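Local coordinates for putative protein-disulfide isomerase (PDB 3GN3) that probably acts as a thiol-disulfide oxidoreductase of the DsbA family, forming or rearranging disulfide bonds in other proteins, although its function has not been established, at residues 172-175 / 176-180. Residues are numbered along the deposited sequence; the frame is centred on the assembly and turned at random.
Sequences DPVS and KWVSD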
ATOM      1  N   ASP A 172      19.998  15.509   3.073  1.00 36.31           N
ATOM      2  CA  ASP A 172      19.520  16.887   3.199  1.00 36.47           C
ATOM      3  C   ASP A 172      20.144  17.621   4.385  1.00 36.72           C
ATOM      4  O   ASP A 172      20.384  17.020   5.438  1.00 36.54           O
ATOM      5  CB  ASP A 172      17.999  16.951   3.347  1.00 36.51           C
ATOM      6  CG  ASP A 172      17.271  16.560   2.090  1.00 36.81           C
ATOM      7  OD1 ASP A 172      17.924  16.467   1.026  1.00 36.25           O
ATOM      8  OD2 ASP A 172      16.040  16.327   2.175  1.00 36.61           O
ATOM      9  N   PRO A 173      20.413  18.933   4.211  1.00 36.66           N
ATOM     10  CA  PRO A 173      20.691  19.775   5.380  1.00 36.09           C
ATOM     11  C   PRO A 173      19.444  19.800   6.263  1.00 36.30           C
ATOM     12  O   PRO A 173      18.310  19.898   5.747  1.00 36.34           O
ATOM     13  CB  PRO A 173      20.931  21.167   4.773  1.00 35.97           C
ATOM     14  CG  PRO A 173      21.164  20.953   3.316  1.00 35.52           C
ATOM     15  CD  PRO A 173      20.584  19.647   2.926  1.00 36.19           C
ATOM     16  N   VAL A 174      19.645  19.722   7.576  1.00 36.08           N
ATOM     17  CA  VAL A 174      18.520  19.729   8.522  1.00 36.08           C
ATOM     18  C   VAL A 174      17.588  20.929   8.282  1.00 36.68           C
ATOM     19  O   VAL A 174      16.365  20.831   8.466  1.00 37.35           O
ATOM     20  CB  VAL A 174      19.030  19.655   9.993  1.00 36.10           C
ATOM     21  CG1 VAL A 174      17.909  19.856  11.011  1.00 34.23           C
ATOM     22  CG2 VAL A 174      19.735  18.324  10.232  1.00 35.64           C
ATOM     23  N   SER A 175      18.160  22.047   7.838  1.00 36.75           N
ATOM     24  CA  SER A 175      17.386  23.266   7.560  1.00 36.73           C
ATOM     25  C   SER A 175      16.406  23.055   6.414  1.00 36.72           C
ATOM     26  O   SER A 175      15.353  23.697   6.396  1.00 36.51           O
ATOM     27  CB  SER A 175      18.302  24.459   7.269  1.00 36.38           C
ATOM     28  OG  SER A 175      19.296  24.094   6.333  1.00 36.99           O
ATOM     29  N   LYS A 176      16.738  22.151   5.477  1.00 36.64           N
ATOM     30  CA  LYS A 176      15.755  21.755   4.453  1.00 36.79           C
ATOM     31  C   LYS A 176      14.588  20.963   5.071  1.00 36.66           C
ATOM     32  O   LYS A 176      13.414  21.278   4.781  1.00 36.96           O
ATOM     33  CB  LYS A 176      16.366  21.017   3.260  1.00 36.77           C
ATOM     34  CG  LYS A 176      15.345  20.766   2.162  1.00 37.60           C
ATOM     35  CD  LYS A 176      15.900  19.844   1.064  1.00 42.48           C
ATOM     36  CE  LYS A 176      14.775  19.112   0.245  1.00 42.49           C
ATOM     37  NZ  LYS A 176      14.144  17.924   0.945  1.00 40.54           N
ATOM     38  N   TRP A 177      14.897  19.994   5.946  1.00 35.66           N
ATOM     39  CA  TRP A 177      13.847  19.274   6.680  1.00 35.06           C
ATOM     40  C   TRP A 177      12.941  20.240   7.396  1.00 35.54           C
ATOM     41  O   TRP A 177      11.726  20.071   7.364  1.00 35.84           O
ATOM     42  CB  TRP A 177      14.381  18.254   7.690  1.00 34.36           C
ATOM     43  CG  TRP A 177      15.167  17.099   7.100  1.00 32.71           C
ATOM     44  CD1 TRP A 177      15.348  16.799   5.762  1.00 30.66           C
ATOM     45  CD2 TRP A 177      15.839  16.069   7.837  1.00 30.24           C
ATOM     46  NE1 TRP A 177      16.112  15.654   5.637  1.00 31.12           N
ATOM     47  CE2 TRP A 177      16.425  15.186   6.890  1.00 30.16           C
ATOM     48  CE3 TRP A 177      16.009  15.807   9.207  1.00 30.19           C
ATOM     49  CZ2 TRP A 177      17.181  14.057   7.276  1.00 29.69           C
ATOM     50  CZ3 TRP A 177      16.765  14.667   9.594  1.00 29.90           C
ATOM     51  CH2 TRP A 177      17.336  13.813   8.625  1.00 29.58           C
ATOM     52  N   VAL A 178      13.524  21.266   8.018  1.00 35.94           N
ATOM     53  CA  VAL A 178      12.730  22.237   8.791  1.00 36.05           C
ATOM     54  C   VAL A 178      11.707  22.961   7.895  1.00 36.47           C
ATOM     55  O   VAL A 178      10.520  23.052   8.263  1.00 35.99           O
ATOM     56  CB  VAL A 178      13.630  23.249   9.590  1.00 36.16           C
ATOM     57  CG1 VAL A 178      12.808  24.086  10.566  1.00 34.19           C
ATOM     58  CG2 VAL A 178      14.734  22.517  10.331  1.00 35.63           C
ATOM     59  N   SER A 179      12.140  23.430   6.717  1.00 36.82           N
ATOM     60  CA  SER A 179      11.183  24.071   5.782  1.00 37.86           C
ATOM     61  C   SER A 179      10.205  23.071   5.181  1.00 38.24           C
ATOM     62  O   SER A 179       9.043  23.411   4.994  1.00 38.71           O
ATOM     63  CB  SER A 179      11.853  24.821   4.632  1.00 37.40           C
ATOM     64  OG  SER A 179      13.252  24.831   4.753  1.00 38.84           O
ATOM     65  N   ASP A 180      10.680  21.863   4.849  1.00 38.67           N
ATOM     66  CA  ASP A 180       9.809  20.787   4.342  1.00 38.98           C
ATOM     67  C   ASP A 180       8.702  20.509   5.351  1.00 39.42           C
ATOM     68  O   ASP A 180       7.526  20.437   4.976  1.00 39.59           O
ATOM     69  CB  ASP A 180      10.588  19.491   4.102  1.00 38.95           C
ATOM     70  CG  ASP A 180      11.567  19.588   2.943  1.00 39.62           C
ATOM     71  OD1 ASP A 180      11.452  20.534   2.132  1.00 39.91           O
ATOM     72  OD2 ASP A 180      12.452  18.704   2.836  1.00 40.18           O
TER
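Lys176 bridges two carboxylates, Asp172 just ahead of the helix and Asp180 one turn further along it. Its NZ donates a hydrogen bond within a salt bridge to Asp172 OD2 at 2.8 Å. A second such bond joins Lys176 NZ to Asp180 OD2 at 2.7 Å. The approaches differ: the ammonium stands 51° out of the Asp172 carboxylate plane but takes the syn lone pair of Asp180. An extended lysine chain that bends at its last torsion (chi4 -78°) brings NZ between the two acids. Asp172 OD2 and Asp180 OD2 are 4.4 Å apart, like charges whose mutual repulsion the shared ammonium would probably offset.

Backbone bonds start the helix at Pro173, which occupies the N-cap position. Pro173 O accepts Lys176 N at 2.8 Å, an i to i+3 bond bent to 133° at the hydrogen, and only weakly Trp177 N. The first strong i to i+4 bond runs from Val178 N to Val174 O at 2.9 Å. Ser175 O takes two donors, Ser179 N and, at 2.9 Å, Ser179 OG, the hydroxyl bonding back to the preceding turn.

Beside the indole, Asp172 CB lies oblique to the ring, 3.2 Å from Trp177 NE1, with Asp172 OD2 at the ring edge. NE1 itself donates to Ser169 O, and the OD2 shared with Lys176 also accepts from Ser169 N, so Ser169 ties both acid and indole. Among apolar side chains, Val174 CG1 meets Val178 CG2 at 4.2 Å.

The segment spans the N-terminal end of helix 174-181, the chain's last. Val174 and Val178 rest on Gln42 of helix 36-43, and Trp177 packs against Leu39 of that helix and meets the ring of Phe158 in strand 157-160, joining the last helix to both helix 36-43 and the sheet.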